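PDB 3HAZ: proline dehydrogenase from Bradyrhizobium japonicum USDA 110, which oxidises proline to glutamate in two steps, probably as a carbon and nitrogen source, using an FAD-dependent proline dehydrogenase and an NAD-dependent aldehyde dehydrogenase domain. Local coordinates for residues A[24-29]-A[372-377]; A[318-323]-A[377-382]; A[394-397]-A[401-404]. All blocks are in the same frame, centred on the assembly; numbering follows the deposited sequence.

Contact 1. Residues A[24-29]-A[372-377]. With FAD (flavin-adenine dinucleotide), chain C.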
loop_
_atom_site.group_PDB
_atom_site.type_symbol
_atom_site.label_atom_id
_atom_site.label_comp_id
_atom_site.label_asym_id
_atom_site.label_seq_id
_atom_site.Cartn_x
_atom_site.Cartn_y
_atom_site.Cartn_z
ATOM N N ARG A 24 25.027 -14.236 27.002
ATOM C CA ARG A 24 26.064 -15.091 27.572
ATOM C C ARG A 24 26.419 -16.231 26.616
ATOM O O ARG A 24 27.596 -16.495 26.362
ATOM C CB ARG A 24 25.617 -15.674 28.917
ATOM C CG ARG A 24 25.193 -14.648 29.961
ATOM C CD ARG A 24 24.805 -15.323 31.281
ATOM N NE ARG A 24 23.786 -16.361 31.104
ATOM C CZ ARG A 24 24.034 -17.670 31.121
ATOM N NH1 ARG A 24 25.272 -18.112 31.313
ATOM N NH2 ARG A 24 23.046 -18.540 30.949
ATOM N N LEU A 25 25.395 -16.896 26.082
ATOM C CA LEU A 25 25.588 -18.099 25.271
ATOM C C LEU A 25 26.241 -17.848 23.913
ATOM O O LEU A 25 26.982 -18.696 23.420
ATOM C CB LEU A 25 24.259 -18.836 25.057
ATOM C CG LEU A 25 23.452 -19.242 26.290
ATOM C CD1 LEU A 25 22.181 -19.953 25.850
ATOM C CD2 LEU A 25 24.269 -20.115 27.248
ATOM N N LEU A 26 25.958 -16.700 23.303
ATOM C CA LEU A 26 26.470 -16.421 21.962
ATOM C C LEU A 26 27.998 -16.316 21.902
ATOM O O LEU A 26 28.633 -16.962 21.070
ATOM C CB LEU A 26 25.808 -15.179 21.355
ATOM C CG LEU A 26 24.377 -15.347 20.837
ATOM C CD1 LEU A 26 23.783 -14.003 20.438
ATOM C CD2 LEU A 26 24.323 -16.309 19.668
ATOM N N PRO A 27 28.599 -15.497 22.778
ATOM C CA PRO A 27 30.064 -15.418 22.730
ATOM C C PRO A 27 30.714 -16.741 23.117
ATOM O O PRO A 27 31.676 -17.162 22.475
ATOM C CB PRO A 27 30.395 -14.337 23.767
ATOM C CG PRO A 27 29.133 -13.543 23.912
ATOM C CD PRO A 27 28.014 -14.515 23.708
ATOM N N ALA A 28 30.186 -17.394 24.146
ATOM C CA ALA A 28 30.774 -18.633 24.648
ATOM C C ALA A 28 30.702 -19.784 23.641
ATOM O O ALA A 28 31.433 -20.768 23.767
ATOM C CB ALA A 28 30.119 -19.038 25.966
ATOM N N SER A 29 29.828 -19.658 22.646
ATOM C CA SER A 29 29.632 -20.726 21.669
ATOM C C SER A 29 30.754 -20.765 20.640
ATOM O O SER A 29 30.876 -21.730 19.888
ATOM C CB SER A 29 28.293 -20.567 20.942
ATOM O OG SER A 29 28.361 -19.527 19.977
ATOM N N THR A 372 17.371 -23.197 21.792
ATOM C CA THR A 372 17.395 -24.501 22.444
ATOM C C THR A 372 18.670 -25.235 22.053
ATOM O O THR A 372 19.330 -25.851 22.893
ATOM C CB THR A 372 16.164 -25.353 22.084
ATOM O OG1 THR A 372 15.021 -24.842 22.782
ATOM C CG2 THR A 372 16.381 -26.814 22.481
ATOM N N ASP A 373 19.013 -25.157 20.772
ATOM C CA ASP A 373 20.212 -25.810 20.261
ATOM C C ASP A 373 21.472 -25.232 20.901
ATOM O O ASP A 373 22.380 -25.974 21.260
ATOM C CB ASP A 373 20.284 -25.707 18.732
ATOM C CG ASP A 373 19.417 -26.740 18.037
ATOM O OD1 ASP A 373 18.963 -27.699 18.707
ATOM O OD2 ASP A 373 19.191 -26.599 16.818
ATOM N N LEU A 374 21.517 -23.909 21.046
ATOM C CA LEU A 374 22.613 -23.247 21.742
ATOM C C LEU A 374 22.711 -23.682 23.198
ATOM O O LEU A 374 23.794 -23.985 23.692
ATOM C CB LEU A 374 22.438 -21.725 21.710
ATOM C CG LEU A 374 22.983 -20.939 20.519
ATOM C CD1 LEU A 374 22.803 -19.462 20.784
ATOM C CD2 LEU A 374 24.449 -21.264 20.280
ATOM N N ASN A 375 21.582 -23.674 23.897
ATOM C CA ASN A 375 21.599 -24.031 25.307
ATOM C C ASN A 375 21.968 -25.499 25.516
ATOM O O ASN A 375 22.602 -25.855 26.516
ATOM C CB ASN A 375 20.265 -23.706 25.988
ATOM C CG ASN A 375 20.416 -23.514 27.490
ATOM O OD1 ASN A 375 21.273 -22.761 27.937
ATOM N ND2 ASN A 375 19.590 -24.201 28.271
ATOM N N TYR A 376 21.584 -26.351 24.569
ATOM C CA TYR A 376 21.918 -27.772 24.668
ATOM C C TYR A 376 23.433 -27.978 24.619
ATOM O O TYR A 376 23.999 -28.706 25.437
ATOM C CB TYR A 376 21.232 -28.581 23.566
ATOM C CG TYR A 376 21.407 -30.082 23.705
ATOM C CD1 TYR A 376 20.380 -30.880 24.215
ATOM C CD2 TYR A 376 22.602 -30.702 23.330
ATOM C CE1 TYR A 376 20.538 -32.263 24.344
ATOM C CE2 TYR A 376 22.772 -32.072 23.461
ATOM C CZ TYR A 376 21.739 -32.850 23.960
ATOM O OH TYR A 376 21.916 -34.214 24.080
ATOM N N VAL A 377 24.094 -27.336 23.662
ATOM C CA VAL A 377 25.544 -27.473 23.549
ATOM C C VAL A 377 26.233 -26.868 24.773
ATOM O O VAL A 377 27.176 -27.445 25.311
ATOM C CB VAL A 377 26.077 -26.874 22.236
ATOM C CG1 VAL A 377 27.595 -26.690 22.294
ATOM C CG2 VAL A 377 25.673 -27.769 21.065
HETATM P PA FAD C . 16.000 -31.481 16.986
HETATM O O1A FAD C . 15.163 -31.487 15.583
HETATM O O2A FAD C . 17.367 -30.986 16.824
HETATM O O5B FAD C . 15.232 -30.514 18.043
HETATM C C5B FAD C . 13.867 -30.732 18.259
HETATM C C4B FAD C . 13.405 -29.937 19.487
HETATM O O4B FAD C . 13.926 -28.515 19.708
HETATM C C3B FAD C . 12.249 -30.148 20.259
HETATM O O3B FAD C . 11.913 -31.473 20.632
HETATM C C2B FAD C . 12.275 -29.030 21.270
HETATM O O2B FAD C . 12.702 -29.356 22.580
HETATM C C1B FAD C . 13.016 -27.922 20.611
HETATM N N9A FAD C . 12.252 -26.937 19.867
HETATM C C8A FAD C . 11.488 -27.124 18.719
HETATM N N7A FAD C . 10.994 -25.903 18.347
HETATM C C5A FAD C . 11.467 -24.949 19.278
HETATM C C6A FAD C . 11.266 -23.463 19.399
HETATM N N6A FAD C . 10.442 -22.744 18.434
HETATM N N1A FAD C . 11.837 -22.792 20.376
HETATM C C2A FAD C . 12.648 -23.459 21.315
HETATM N N3A FAD C . 12.839 -24.887 21.201
HETATM C C4A FAD C . 12.243 -25.583 20.181
HETATM N N1 FAD C . 12.288 -34.936 26.534
HETATM C C2 FAD C . 11.722 -34.549 27.725
HETATM O O2 FAD C . 11.053 -33.347 27.803
HETATM N N3 FAD C . 11.791 -35.421 28.865
HETATM C C4 FAD C . 12.420 -36.630 28.771
HETATM O O4 FAD C . 12.546 -37.449 29.900
HETATM C C4X FAD C . 13.017 -37.034 27.527
HETATM N N5 FAD C . 13.717 -38.351 27.410
HETATM C C5X FAD C . 14.293 -38.734 26.174
HETATM C C6 FAD C . 14.973 -40.033 26.060
HETATM C C7 FAD C . 15.552 -40.411 24.827
HETATM C C7M FAD C . 16.233 -41.766 24.715
HETATM C C8 FAD C . 15.482 -39.504 23.657
HETATM C C8M FAD C . 16.099 -39.891 22.302
HETATM C C9 FAD C . 14.832 -38.264 23.771
HETATM C C9A FAD C . 14.217 -37.865 25.050
HETATM N N10 FAD C . 13.536 -36.575 25.176
HETATM C C10 FAD C . 12.949 -36.192 26.440
HETATM C "C1'" FAD C . 13.573 -35.545 24.089
HETATM C "C2'" FAD C . 12.392 -35.566 23.084
HETATM O "O2'" FAD C . 11.685 -36.798 23.186
HETATM C "C3'" FAD C . 12.933 -35.300 21.670
HETATM O "O3'" FAD C . 13.543 -36.477 21.152
HETATM C "C4'" FAD C . 13.976 -34.125 21.625
HETATM O "O4'" FAD C . 13.644 -32.955 22.289
HETATM C "C5'" FAD C . 14.476 -33.848 20.182
HETATM O "O5'" FAD C . 15.753 -33.231 20.150
HETATM P P FAD C . 16.729 -33.554 18.848
HETATM O O1P FAD C . 18.218 -32.840 19.081
HETATM O O2P FAD C . 16.834 -35.006 18.659
HETATM O O3P FAD C . 15.937 -33.011 17.528
HETATM O O HOH W 1 22.057 -21.709 30.088
#
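L25 and L26 of helix 18-28, with S29 close behind, meet L374 and N375 of helix 369-384; L25 and L374 make the nearest CA pair, at 6.9 Å. L25 sends its CD1 methyl against the amide oxygen, lying 3.6 Å from N375 OD1. That oxygen also takes a hydrogen bond from a water that reaches the poorly ordered R24 only weakly, while N375 ND2 donates to A315 O, which fixes the turn of the amide. L26 starts away from the other helix, but its CD2 returns to 3.7 Å from L374 CD1. Helix 369-384 belongs to the outer layer of the proline dehydrogenase (βα)8 barrel, so the N-terminal helix 18-28 packs on the barrel's outside. S29 takes the second methyl of L374, with S29 CB 4.0 Å from L374 CD2; its chi1 of 76° turns OG back to L26 O, a 2.8 Å hydrogen bond with the donor 26° off the carbonyl plane. On another side of helix 369-384, T372 OG1 donates to FAD N3A at 2.7 Å. A valine here would probably leave that adenine nitrogen without its donor.

Contact 2. Residues A[318-323]-A[377-382]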
loop_
_atom_site.group_PDB
_atom_site.type_symbol
_atom_site.label_atom_id
_atom_site.label_comp_id
_atom_site.label_asym_id
_atom_site.label_seq_id
_atom_site.Cartn_x
_atom_site.Cartn_y
_atom_site.Cartn_z
ATOM N N LYS A 318 15.004 -22.542 30.276
ATOM C CA LYS A 318 15.978 -21.557 30.717
ATOM C C LYS A 318 16.631 -21.974 32.036
ATOM O O LYS A 318 17.771 -21.604 32.311
ATOM C CB LYS A 318 15.314 -20.181 30.831
ATOM C CG LYS A 318 14.548 -19.775 29.562
ATOM C CD LYS A 318 13.767 -18.477 29.766
ATOM C CE LYS A 318 13.047 -18.055 28.479
ATOM N NZ LYS A 318 12.041 -16.963 28.719
ATOM N N ARG A 319 15.922 -22.772 32.832
ATOM C CA ARG A 319 16.446 -23.235 34.124
ATOM C C ARG A 319 17.432 -24.400 34.012
ATOM O O ARG A 319 17.980 -24.846 35.016
ATOM C CB ARG A 319 15.301 -23.638 35.062
ATOM C CG ARG A 319 14.457 -22.474 35.578
ATOM C CD ARG A 319 13.257 -22.975 36.374
ATOM N NE ARG A 319 12.341 -23.745 35.537
ATOM C CZ ARG A 319 11.272 -24.392 35.988
ATOM N NH1 ARG A 319 10.971 -24.365 37.281
ATOM N NH2 ARG A 319 10.503 -25.069 35.143
ATOM N N ALA A 320 17.665 -24.882 32.797
ATOM C CA ALA A 320 18.451 -26.107 32.602
ATOM C C ALA A 320 19.829 -26.076 33.276
ATOM O O ALA A 320 20.213 -27.024 33.967
ATOM C CB ALA A 320 18.584 -26.422 31.120
ATOM N N SER A 321 20.575 -24.993 33.077
ATOM C CA SER A 321 21.922 -24.904 33.630
ATOM C C SER A 321 21.908 -24.960 35.163
ATOM O O SER A 321 22.807 -25.540 35.780
ATOM C CB SER A 321 22.631 -23.636 33.140
ATOM O OG SER A 321 24.005 -23.656 33.500
ATOM N N ALA A 322 20.886 -24.361 35.767
ATOM C CA ALA A 322 20.744 -24.359 37.221
ATOM C C ALA A 322 20.366 -25.744 37.751
ATOM O O ALA A 322 20.773 -26.131 38.847
ATOM C CB ALA A 322 19.716 -23.315 37.656
ATOM N N VAL A 323 19.584 -26.488 36.977
ATOM C CA VAL A 323 19.251 -27.858 37.349
ATOM C C VAL A 323 20.528 -28.704 37.412
ATOM O O VAL A 323 20.705 -29.539 38.308
ATOM C CB VAL A 323 18.256 -28.490 36.358
ATOM C CG1 VAL A 323 18.028 -29.949 36.700
ATOM C CG2 VAL A 323 16.929 -27.715 36.363
ATOM N N VAL A 377 24.094 -27.336 23.662
ATOM C CA VAL A 377 25.544 -27.473 23.549
ATOM C C VAL A 377 26.233 -26.868 24.773
ATOM O O VAL A 377 27.176 -27.445 25.311
ATOM C CB VAL A 377 26.077 -26.874 22.236
ATOM C CG1 VAL A 377 27.595 -26.690 22.294
ATOM C CG2 VAL A 377 25.673 -27.769 21.065
ATOM N N ALA A 378 25.742 -25.718 25.226
ATOM C CA ALA A 378 26.271 -25.104 26.439
ATOM C C ALA A 378 26.125 -26.033 27.653
ATOM O O ALA A 378 27.048 -26.165 28.455
ATOM C CB ALA A 378 25.598 -23.762 26.698
ATOM N N CYS A 379 24.969 -26.680 27.778
ATOM C CA CYS A 379 24.727 -27.610 28.880
ATOM C C CYS A 379 25.581 -28.871 28.748
ATOM O O CYS A 379 26.019 -29.451 29.748
ATOM C CB CYS A 379 23.240 -27.981 28.973
ATOM S SG CYS A 379 22.179 -26.650 29.618
ATOM N N ALA A 380 25.812 -29.294 27.512
ATOM C CA ALA A 380 26.623 -30.477 27.256
ATOM C C ALA A 380 28.049 -30.204 27.722
ATOM O O ALA A 380 28.678 -31.041 28.370
ATOM C CB ALA A 380 26.601 -30.822 25.773
ATOM N N SER A 381 28.547 -29.016 27.400
ATOM C CA SER A 381 29.887 -28.621 27.807
ATOM C C SER A 381 29.992 -28.671 29.329
ATOM O O SER A 381 30.961 -29.182 29.887
ATOM C CB SER A 381 30.187 -27.212 27.296
ATOM O OG SER A 381 31.460 -26.770 27.725
ATOM N N LYS A 382 28.973 -28.142 29.992
ATOM C CA LYS A 382 28.906 -28.131 31.446
ATOM C C LYS A 382 28.969 -29.552 32.007
ATOM O O LYS A 382 29.748 -29.834 32.914
ATOM C CB LYS A 382 27.607 -27.459 31.877
ATOM C CG LYS A 382 27.573 -26.913 33.288
ATOM C CD LYS A 382 26.314 -26.066 33.459
ATOM C CE LYS A 382 26.045 -25.742 34.917
ATOM N NZ LYS A 382 27.104 -24.874 35.489
#
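The backbones of S321 and C379 approach to 6.1 Å between CA atoms, a short separation made possible by the small side chains A320, S321 and C379 at the interface. Two helices from the outer layer of the proline dehydrogenase (βα)8 barrel meet here: helix 320-333, which follows strand 309-314, and helix 369-384, which precedes strand 390-395. The hydrogen bond from V323 N to R319 O places the contact in the first turn of helix 320-333. C379 points toward that turn, and its SG rests 3.9 Å from A320 CB, an apolar contact on the buried side. A320 also lies near the FAD-binding residue Q314, with about 6 Å between the side chains.

On the more open side, K382 runs its aliphatic chain across to S321. Its CG is anti to the backbone N (chi1 -159°) and the chain stays extended until chi4 (65°), where it turns and swings the ammonium aside. NZ makes its salt bridge with D325, one turn further along helix 320-333, so the lysine spans the two helices. What meets the serine is therefore methylene rather than charge: S321 OG, itself anti to its backbone N, lies 3.2 Å from K382 CE, and K382 CE is also 3.4 Å from the backbone S321 O.

Contact 3. Residues A[394-397]-A[401-404]; sequences FATH and TVAT. With FAD (flavin-adenine dinucleotide), chain C.
The flavin ring system and the H397 imidazole are the flat groups beside T396, the residue that touches both T401 and V402; its neighbours in sequence, A395 and H397, both meet the flavin. A395 places its methyl over the dimethylbenzene portion of the isoalloxazine, A395 CB being 3.6 Å from FAD C8. The H397 imidazole approaches the flavin methyl C8M obliquely, with H397 CE1 3.5 Å from it, and its NE2 is hydrogen-bonded to L420 N.

The protein-to-protein contact is made by the two branches of T396, which reach different residues of helix 399-409. T396 OG1 lies 3.9 Å from T401 CB, and T396 CG2 meets V402 CG2, also at 3.9 Å. With OG1 anti to the backbone N (chi1 172°), the hydroxyl reaches the cofactor while CG2 packs against the valine. Here strand 390-395 ends and helix 399-409 begins, within a beta-alpha-beta unit that continues to strand 416-420; in a (βα)8 barrel the loops at the C-terminal ends of the strands carry the active site.

The phosphate on the flavin side is gripped by consecutive residues. T396 OG1 donates to FAD O1P at 2.6 Å and also accepts a hydrogen bond from N398 N, so both roles of the hydroxyl are used. H397 N donates to FAD O2P at 2.7 Å in an almost straight bond, 177° at the hydrogen. T401 OG1 is hydrogen-bonded to NZ of K344, itself an FAD-binding residue. Neutral hydroxyl and amide donors thus hold two oxygens of this phosphate directly, while the nearby K344, also salt-bridged to D373, may help to offset the cofactor's negative charge.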
loop_
_atom_site.group_PDB
_atom_site.type_symbol
_atom_site.label_atom_id
_atom_site.label_comp_id
_atom_site.label_asym_id
_atom_site.label_seq_id
_atom_site.Cartn_x
_atom_site.Cartn_y
_atom_site.Cartn_z
ATOM N N PHE A 394 23.789 -38.005 26.182
ATOM C CA PHE A 394 23.235 -36.994 25.298
ATOM C C PHE A 394 22.243 -37.643 24.352
ATOM O O PHE A 394 22.626 -38.291 23.386
ATOM C CB PHE A 394 24.358 -36.278 24.544
ATOM C CG PHE A 394 25.398 -35.681 25.455
ATOM C CD1 PHE A 394 25.120 -34.535 26.188
ATOM C CD2 PHE A 394 26.639 -36.281 25.604
ATOM C CE1 PHE A 394 26.066 -33.992 27.044
ATOM C CE2 PHE A 394 27.590 -35.741 26.453
ATOM C CZ PHE A 394 27.304 -34.593 27.174
ATOM N N ALA A 395 20.964 -37.494 24.669
ATOM C CA ALA A 395 19.900 -38.036 23.847
ATOM C C ALA A 395 19.520 -37.015 22.784
ATOM O O ALA A 395 19.028 -35.933 23.101
ATOM C CB ALA A 395 18.689 -38.388 24.715
ATOM N N THR A 396 19.763 -37.358 21.525
ATOM C CA THR A 396 19.452 -36.474 20.411
ATOM C C THR A 396 19.570 -37.250 19.114
ATOM O O THR A 396 20.387 -38.166 19.005
ATOM C CB THR A 396 20.413 -35.262 20.361
ATOM O OG1 THR A 396 20.188 -34.518 19.158
ATOM C CG2 THR A 396 21.863 -35.731 20.391
ATOM N N HIS A 397 18.765 -36.887 18.124
ATOM C CA HIS A 397 18.914 -37.480 16.795
ATOM C C HIS A 397 19.390 -36.435 15.784
ATOM O O HIS A 397 19.275 -36.620 14.571
ATOM C CB HIS A 397 17.606 -38.128 16.332
ATOM C CG HIS A 397 16.985 -39.034 17.353
ATOM N ND1 HIS A 397 15.785 -38.748 17.968
ATOM C CD2 HIS A 397 17.395 -40.221 17.861
ATOM C CE1 HIS A 397 15.484 -39.719 18.814
ATOM N NE2 HIS A 397 16.448 -40.622 18.771
ATOM N N THR A 401 24.193 -31.598 16.378
ATOM C CA THR A 401 24.305 -31.636 17.831
ATOM C C THR A 401 25.292 -32.725 18.241
ATOM O O THR A 401 26.176 -32.493 19.070
ATOM C CB THR A 401 22.945 -31.894 18.499
ATOM O OG1 THR A 401 21.990 -30.945 18.012
ATOM C CG2 THR A 401 23.050 -31.769 20.011
ATOM N N VAL A 402 25.140 -33.908 17.651
ATOM C CA VAL A 402 26.034 -35.017 17.948
ATOM C C VAL A 402 27.482 -34.651 17.628
ATOM O O VAL A 402 28.361 -34.804 18.477
ATOM C CB VAL A 402 25.664 -36.305 17.175
ATOM C CG1 VAL A 402 26.765 -37.347 17.340
ATOM C CG2 VAL A 402 24.324 -36.870 17.655
ATOM N N ALA A 403 27.725 -34.171 16.410
ATOM C CA ALA A 403 29.085 -33.823 15.974
ATOM C C ALA A 403 29.713 -32.764 16.872
ATOM O O ALA A 403 30.919 -32.780 17.119
ATOM C CB ALA A 403 29.080 -33.337 14.523
ATOM N N THR A 404 28.884 -31.842 17.351
ATOM C CA THR A 404 29.369 -30.724 18.150
ATOM C C THR A 404 29.711 -31.174 19.568
ATOM O O THR A 404 30.716 -30.745 20.136
ATOM C CB THR A 404 28.352 -29.572 18.179
ATOM O OG1 THR A 404 28.130 -29.103 16.843
ATOM C CG2 THR A 404 28.858 -28.419 19.045
HETATM P PA FAD C . 16.000 -31.481 16.986
HETATM O O1A FAD C . 15.163 -31.487 15.583
HETATM O O2A FAD C . 17.367 -30.986 16.824
HETATM O O5B FAD C . 15.232 -30.514 18.043
HETATM C C5B FAD C . 13.867 -30.732 18.259
HETATM C C4B FAD C . 13.405 -29.937 19.487
HETATM O O4B FAD C . 13.926 -28.515 19.708
HETATM C C3B FAD C . 12.249 -30.148 20.259
HETATM O O3B FAD C . 11.913 -31.473 20.632
HETATM C C2B FAD C . 12.275 -29.030 21.270
HETATM O O2B FAD C . 12.702 -29.356 22.580
HETATM C C1B FAD C . 13.016 -27.922 20.611
HETATM N N9A FAD C . 12.252 -26.937 19.867
HETATM C C8A FAD C . 11.488 -27.124 18.719
HETATM N N7A FAD C . 10.994 -25.903 18.347
HETATM C C5A FAD C . 11.467 -24.949 19.278
HETATM C C6A FAD C . 11.266 -23.463 19.399
HETATM N N6A FAD C . 10.442 -22.744 18.434
HETATM N N1A FAD C . 11.837 -22.792 20.376
HETATM C C2A FAD C . 12.648 -23.459 21.315
HETATM N N3A FAD C . 12.839 -24.887 21.201
HETATM C C4A FAD C . 12.243 -25.583 20.181
HETATM N N1 FAD C . 12.288 -34.936 26.534
HETATM C C2 FAD C . 11.722 -34.549 27.725
HETATM O O2 FAD C . 11.053 -33.347 27.803
HETATM N N3 FAD C . 11.791 -35.421 28.865
HETATM C C4 FAD C . 12.420 -36.630 28.771
HETATM O O4 FAD C . 12.546 -37.449 29.900
HETATM C C4X FAD C . 13.017 -37.034 27.527
HETATM N N5 FAD C . 13.717 -38.351 27.410
HETATM C C5X FAD C . 14.293 -38.734 26.174
HETATM C C6 FAD C . 14.973 -40.033 26.060
HETATM C C7 FAD C . 15.552 -40.411 24.827
HETATM C C7M FAD C . 16.233 -41.766 24.715
HETATM C C8 FAD C . 15.482 -39.504 23.657
HETATM C C8M FAD C . 16.099 -39.891 22.302
HETATM C C9 FAD C . 14.832 -38.264 23.771
HETATM C C9A FAD C . 14.217 -37.865 25.050
HETATM N N10 FAD C . 13.536 -36.575 25.176
HETATM C C10 FAD C . 12.949 -36.192 26.440
HETATM C "C1'" FAD C . 13.573 -35.545 24.089
HETATM C "C2'" FAD C . 12.392 -35.566 23.084
HETATM O "O2'" FAD C . 11.685 -36.798 23.186
HETATM C "C3'" FAD C . 12.933 -35.300 21.670
HETATM O "O3'" FAD C . 13.543 -36.477 21.152
HETATM C "C4'" FAD C . 13.976 -34.125 21.625
HETATM O "O4'" FAD C . 13.644 -32.955 22.289
HETATM C "C5'" FAD C . 14.476 -33.848 20.182
HETATM O "O5'" FAD C . 15.753 -33.231 20.150
HETATM P P FAD C . 16.729 -33.554 18.848
HETATM O O1P FAD C . 18.218 -32.840 19.081
HETATM O O2P FAD C . 16.834 -35.006 18.659
HETATM O O3P FAD C . 15.937 -33.011 17.528
#

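Overall arrangement
All three contacts lie in the proline dehydrogenase part of the chain, on one side of its centre. Contacts 1 and 2 have centres about 9 Å apart and share helix 369-384, which meets helix 18-28 in one and helix 320-333 in the other; their segments alternate along the chain. They touch directly where N375 meets A320 and L25 meets A378. Contact 3 comes later in sequence, its centre about 14 Å from each of the others, and begins on strand 390-395, the next element after the shared helix. Y376 and A380 of that helix pack on F394. Contacts 1 and 3 both reach FAD, the first at its adenine, the other at its flavin-side phosphate and flavin ring, so this helix and the end of the next strand with its following loop hold one cofactor.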